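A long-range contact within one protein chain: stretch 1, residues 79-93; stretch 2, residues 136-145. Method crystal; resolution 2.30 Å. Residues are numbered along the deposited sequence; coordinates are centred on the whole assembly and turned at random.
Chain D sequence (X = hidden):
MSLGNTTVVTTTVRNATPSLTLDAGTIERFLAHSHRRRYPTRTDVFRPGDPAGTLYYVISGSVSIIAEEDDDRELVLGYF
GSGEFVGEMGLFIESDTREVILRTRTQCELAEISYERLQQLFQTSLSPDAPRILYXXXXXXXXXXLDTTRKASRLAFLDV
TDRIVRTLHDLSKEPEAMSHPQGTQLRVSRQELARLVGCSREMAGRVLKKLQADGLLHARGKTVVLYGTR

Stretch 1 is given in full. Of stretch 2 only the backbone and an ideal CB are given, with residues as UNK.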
# COMPACT_ATOMS: atom_id res chain seq x y z
N TYR D 79 3.81 8.13 -8.87
CA TYR D 79 4.01 9.53 -9.19
C TYR D 79 2.76 10.23 -8.71
O TYR D 79 1.69 9.63 -8.66
CB TYR D 79 4.16 9.74 -10.70
CG TYR D 79 5.32 9.00 -11.33
CD1 TYR D 79 6.55 8.91 -10.68
CD2 TYR D 79 5.20 8.43 -12.59
CE1 TYR D 79 7.63 8.28 -11.27
CE2 TYR D 79 6.28 7.79 -13.20
CZ TYR D 79 7.49 7.72 -12.54
OH TYR D 79 8.56 7.11 -13.15
N PHE D 80 2.89 11.49 -8.34
CA PHE D 80 1.75 12.23 -7.84
C PHE D 80 1.78 13.68 -8.28
O PHE D 80 2.84 14.31 -8.30
CB PHE D 80 1.72 12.12 -6.32
CG PHE D 80 1.76 10.70 -5.82
CD1 PHE D 80 0.59 9.96 -5.73
CD2 PHE D 80 2.97 10.10 -5.47
CE1 PHE D 80 0.61 8.65 -5.28
CE2 PHE D 80 3.00 8.79 -5.02
CZ PHE D 80 1.82 8.06 -4.93
N GLY D 81 0.62 14.21 -8.65
CA GLY D 81 0.55 15.59 -9.09
C GLY D 81 -0.24 16.50 -8.16
O GLY D 81 -0.46 16.19 -6.98
N SER D 82 -0.65 17.62 -8.72
CA SER D 82 -1.42 18.63 -8.00
C SER D 82 -2.57 18.00 -7.22
O SER D 82 -3.26 17.12 -7.71
CB SER D 82 -1.97 19.65 -9.00
OG SER D 82 -0.96 20.07 -9.89
N GLY D 83 -2.75 18.48 -5.99
CA GLY D 83 -3.82 17.98 -5.14
C GLY D 83 -3.44 16.85 -4.21
O GLY D 83 -4.20 16.50 -3.30
N GLU D 84 -2.28 16.25 -4.41
CA GLU D 84 -1.86 15.13 -3.58
C GLU D 84 -1.21 15.51 -2.25
O GLU D 84 -0.43 16.47 -2.16
CB GLU D 84 -0.90 14.23 -4.37
CG GLU D 84 -1.55 13.45 -5.51
CD GLU D 84 -2.57 12.45 -5.02
OE1 GLU D 84 -2.23 11.62 -4.16
OE2 GLU D 84 -3.72 12.49 -5.50
N PHE D 85 -1.57 14.74 -1.23
CA PHE D 85 -1.00 14.91 0.10
C PHE D 85 0.10 13.87 0.14
O PHE D 85 -0.14 12.71 -0.15
CB PHE D 85 -2.04 14.58 1.19
CG PHE D 85 -3.02 15.69 1.45
CD1 PHE D 85 -2.67 16.75 2.26
CD2 PHE D 85 -4.26 15.70 0.83
CE1 PHE D 85 -3.55 17.81 2.46
CE2 PHE D 85 -5.14 16.75 1.02
CZ PHE D 85 -4.79 17.80 1.83
N VAL D 86 1.32 14.29 0.46
CA VAL D 86 2.43 13.35 0.55
C VAL D 86 3.13 13.55 1.89
O VAL D 86 2.97 14.59 2.53
CB VAL D 86 3.40 13.52 -0.65
CG1 VAL D 86 2.70 13.09 -1.93
CG2 VAL D 86 3.84 14.97 -0.79
N GLY D 87 3.86 12.53 2.33
CA GLY D 87 4.52 12.59 3.62
C GLY D 87 3.48 12.62 4.74
O GLY D 87 3.69 13.19 5.82
N GLU D 88 2.35 11.98 4.49
CA GLU D 88 1.27 11.97 5.46
C GLU D 88 1.31 10.87 6.51
O GLU D 88 0.56 10.93 7.48
CB GLU D 88 -0.08 11.91 4.74
CG GLU D 88 -0.46 10.53 4.22
CD GLU D 88 0.61 9.90 3.34
OE1 GLU D 88 1.34 10.62 2.61
OE2 GLU D 88 0.71 8.66 3.39
N MET D 89 2.17 9.88 6.33
CA MET D 89 2.22 8.75 7.27
C MET D 89 2.31 9.13 8.75
O MET D 89 1.53 8.64 9.56
CB MET D 89 3.37 7.80 6.91
CG MET D 89 3.23 6.44 7.61
SD MET D 89 4.56 5.27 7.25
CE MET D 89 5.66 5.57 8.63
N GLY D 90 3.26 9.99 9.09
CA GLY D 90 3.42 10.42 10.47
C GLY D 90 2.17 11.03 11.08
O GLY D 90 2.05 11.11 12.30
N LEU D 91 1.24 11.47 10.24
CA LEU D 91 -0.00 12.06 10.75
C LEU D 91 -0.95 10.97 11.26
O LEU D 91 -1.97 11.25 11.90
CB LEU D 91 -0.69 12.84 9.63
CG LEU D 91 -2.09 13.38 9.94
CD1 LEU D 91 -2.00 14.40 11.07
CD2 LEU D 91 -2.69 14.01 8.69
N PHE D 92 -0.60 9.71 10.98
CA PHE D 92 -1.42 8.58 11.36
C PHE D 92 -0.68 7.56 12.21
O PHE D 92 -1.27 6.93 13.09
CB PHE D 92 -1.93 7.89 10.11
CG PHE D 92 -2.86 8.72 9.29
CD1 PHE D 92 -4.21 8.79 9.61
CD2 PHE D 92 -2.40 9.43 8.19
CE1 PHE D 92 -5.09 9.54 8.85
CE2 PHE D 92 -3.27 10.19 7.41
CZ PHE D 92 -4.61 10.25 7.74
N ILE D 93 0.60 7.37 11.92
CA ILE D 93 1.41 6.42 12.65
C ILE D 93 2.57 7.16 13.28
O ILE D 93 3.64 7.30 12.68
CB ILE D 93 1.99 5.34 11.72
CG1 ILE D 93 0.88 4.67 10.92
CG2 ILE D 93 2.74 4.31 12.54
CD1 ILE D 93 1.42 3.69 9.90
N UNK D 136 -10.42 13.01 2.08
CA UNK D 136 -9.61 13.17 0.88
C UNK D 136 -8.33 12.35 1.03
O UNK D 136 -7.93 11.64 0.11
CB UNK D 136 -9.29 14.64 0.63
N UNK D 137 -7.69 12.45 2.20
CA UNK D 137 -6.47 11.69 2.44
C UNK D 137 -6.79 10.21 2.38
O UNK D 137 -6.00 9.40 1.90
CB UNK D 137 -5.84 12.06 3.79
N UNK D 138 -7.99 9.85 2.84
CA UNK D 138 -8.40 8.46 2.79
C UNK D 138 -8.45 7.99 1.35
O UNK D 138 -7.98 6.90 1.02
CB UNK D 138 -9.76 8.27 3.47
N UNK D 139 -9.04 8.81 0.49
CA UNK D 139 -9.13 8.49 -0.94
C UNK D 139 -7.74 8.25 -1.52
O UNK D 139 -7.52 7.29 -2.27
CB UNK D 139 -9.83 9.61 -1.70
N UNK D 140 -6.81 9.12 -1.16
CA UNK D 140 -5.46 9.00 -1.68
C UNK D 140 -4.73 7.79 -1.12
O UNK D 140 -3.99 7.13 -1.85
CB UNK D 140 -4.67 10.27 -1.37
N UNK D 141 -4.93 7.50 0.16
CA UNK D 141 -4.29 6.35 0.76
C UNK D 141 -4.85 5.09 0.09
O UNK D 141 -4.10 4.17 -0.22
CB UNK D 141 -4.51 6.32 2.27
N UNK D 142 -6.15 5.09 -0.19
CA UNK D 142 -6.77 3.93 -0.82
C UNK D 142 -6.26 3.66 -2.23
O UNK D 142 -6.09 2.50 -2.62
CB UNK D 142 -8.29 4.12 -0.86
N UNK D 143 -6.00 4.70 -3.00
CA UNK D 143 -5.51 4.50 -4.37
C UNK D 143 -4.09 3.93 -4.36
O UNK D 143 -3.77 3.05 -5.16
CB UNK D 143 -5.54 5.82 -5.15
N UNK D 144 -3.26 4.44 -3.47
CA UNK D 144 -1.87 3.98 -3.37
C UNK D 144 -1.79 2.55 -2.87
O UNK D 144 -0.94 1.78 -3.32
CB UNK D 144 -1.07 4.90 -2.44
N UNK D 145 -2.67 2.21 -1.94
CA UNK D 145 -2.72 0.87 -1.39
C UNK D 145 -3.08 -0.08 -2.53
O UNK D 145 -2.43 -1.11 -2.72
CB UNK D 145 -3.72 0.77 -0.24

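Backbone angles from 136 to 145 stay near -65/-40, so stretch 2 is helical throughout, and the positions facing stretch 1 recur every three to four residues.

Position 136 directs its CA-to-CB bond toward stretch 1, with the ideal CB 4.7 Å from Phe 85 CE2. A small or modest apolar side chain would suit; the residue is Ala 136.

At 137 the CB also points toward stretch 1, its ideal position 4.5 Å from Phe 92 CZ and 5.0 Å from Phe 85 CD2. Two aromatic rings and Leu 91 offer an apolar pocket, so Leu, Ile, Val or Met are reasonable. Ile 137 fills it: CG1 lies over one face of the Phe 85 ring, 4.2 Å from its centroid in a CH-pi contact, CG2 is 3.7 Å from Phe 92 CE2, and CD1 reaches 4.2 Å from Leu 91 CD2.

Positions 138 and 139 find nothing of stretch 1 within 5.5 Å of their ideal CB atoms, so this contact restricts them little. They are Gly 138 and Val 139.

Position 140 points toward stretch 1, with the ideal CB 3.9 Å from Glu 84 OE1 and 5.3 Å from Phe 85 O. The carboxylate and nearby main chain favour a polar side chain such as Gln, Lys or Arg. Gln 140 extends here (chi1 m, chi2 t), its amide beside Gly 83, Glu 84 and Phe 85; which way round that amide sits is left open.

At 141 the CB points sideways, but a longer apolar side chain could reach Phe 92; Leu or Met would serve. Leu 141 places CD1 over one face of that ring, 4.2 Å from Phe 92 CE2.

Position 142 is out of reach and carries Ser 142.

Position 143 points toward stretch 1 but needs length to reach the Glu 84 carboxylate, which suits Lys or Arg. Lys 143 forms a salt bridge, NZ to Glu 84 OE2 at 3.6 Å.

Position 144 points toward stretch 1, its ideal CB 5.0 Å from Phe 80 CZ. Beyond lie two carboxylates and the Phe 85 carbonyl, so a long cation is expected, Arg offering more donors than Lys. Arg 144 NH1 donates to Glu 84 OE1 and to Phe 85 O, both at 2.7 Å, while NH2 forms a salt bridge with Glu 88 OE1 at 3.4 Å. These acceptors lie at the guanidinium edge. CZ sits 4.6 Å from the Phe 80 ring centroid, an off-centre cation-pi contact. A water accepts from Arg 144 NE at 2.9 Å and donates to Glu 84 OE1 at 2.8 Å.

Position 145 is out of reach; it is Leu 145.

Stretch 2 (136-145) AIGVQLSKRL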
# COMPACT_ATOMS: atom_id res chain seq x y z
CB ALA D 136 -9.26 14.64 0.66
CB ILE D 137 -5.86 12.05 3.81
CG1 ILE D 137 -5.37 13.51 3.79
CG2 ILE D 137 -4.72 11.09 4.16
CD1 ILE D 137 -4.79 13.99 5.09
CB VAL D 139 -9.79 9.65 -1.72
CG1 VAL D 139 -9.59 9.44 -3.22
CG2 VAL D 139 -11.28 9.75 -1.37
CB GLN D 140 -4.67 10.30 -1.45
CG GLN D 140 -5.28 11.48 -2.20
CD GLN D 140 -4.53 12.80 -2.02
OE1 GLN D 140 -5.00 13.85 -2.46
NE2 GLN D 140 -3.37 12.74 -1.39
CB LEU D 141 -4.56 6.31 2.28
CG LEU D 141 -3.71 7.27 3.15
CD1 LEU D 141 -4.17 7.23 4.60
CD2 LEU D 141 -2.24 6.89 3.05
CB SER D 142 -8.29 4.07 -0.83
OG SER D 142 -8.81 3.98 0.48
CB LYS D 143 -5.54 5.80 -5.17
CG LYS D 143 -6.94 6.29 -5.49
CD LYS D 143 -6.91 7.68 -6.13
CE LYS D 143 -6.37 8.71 -5.14
NZ LYS D 143 -6.38 10.08 -5.73
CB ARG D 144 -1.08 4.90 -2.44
CG ARG D 144 -0.96 6.32 -2.97
CD ARG D 144 -0.45 7.28 -1.91
NE ARG D 144 -1.01 8.61 -2.15
CZ ARG D 144 -0.68 9.71 -1.47
NH1 ARG D 144 -1.26 10.86 -1.78
NH2 ARG D 144 0.24 9.67 -0.50
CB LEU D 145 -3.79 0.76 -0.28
CG LEU D 145 -3.97 -0.66 0.30
CD1 LEU D 145 -2.60 -1.20 0.71
CD2 LEU D 145 -4.94 -0.65 1.52
O HOH W 1 -2.99 8.96 -4.19
O HOH W 2 2.01 7.63 0.44
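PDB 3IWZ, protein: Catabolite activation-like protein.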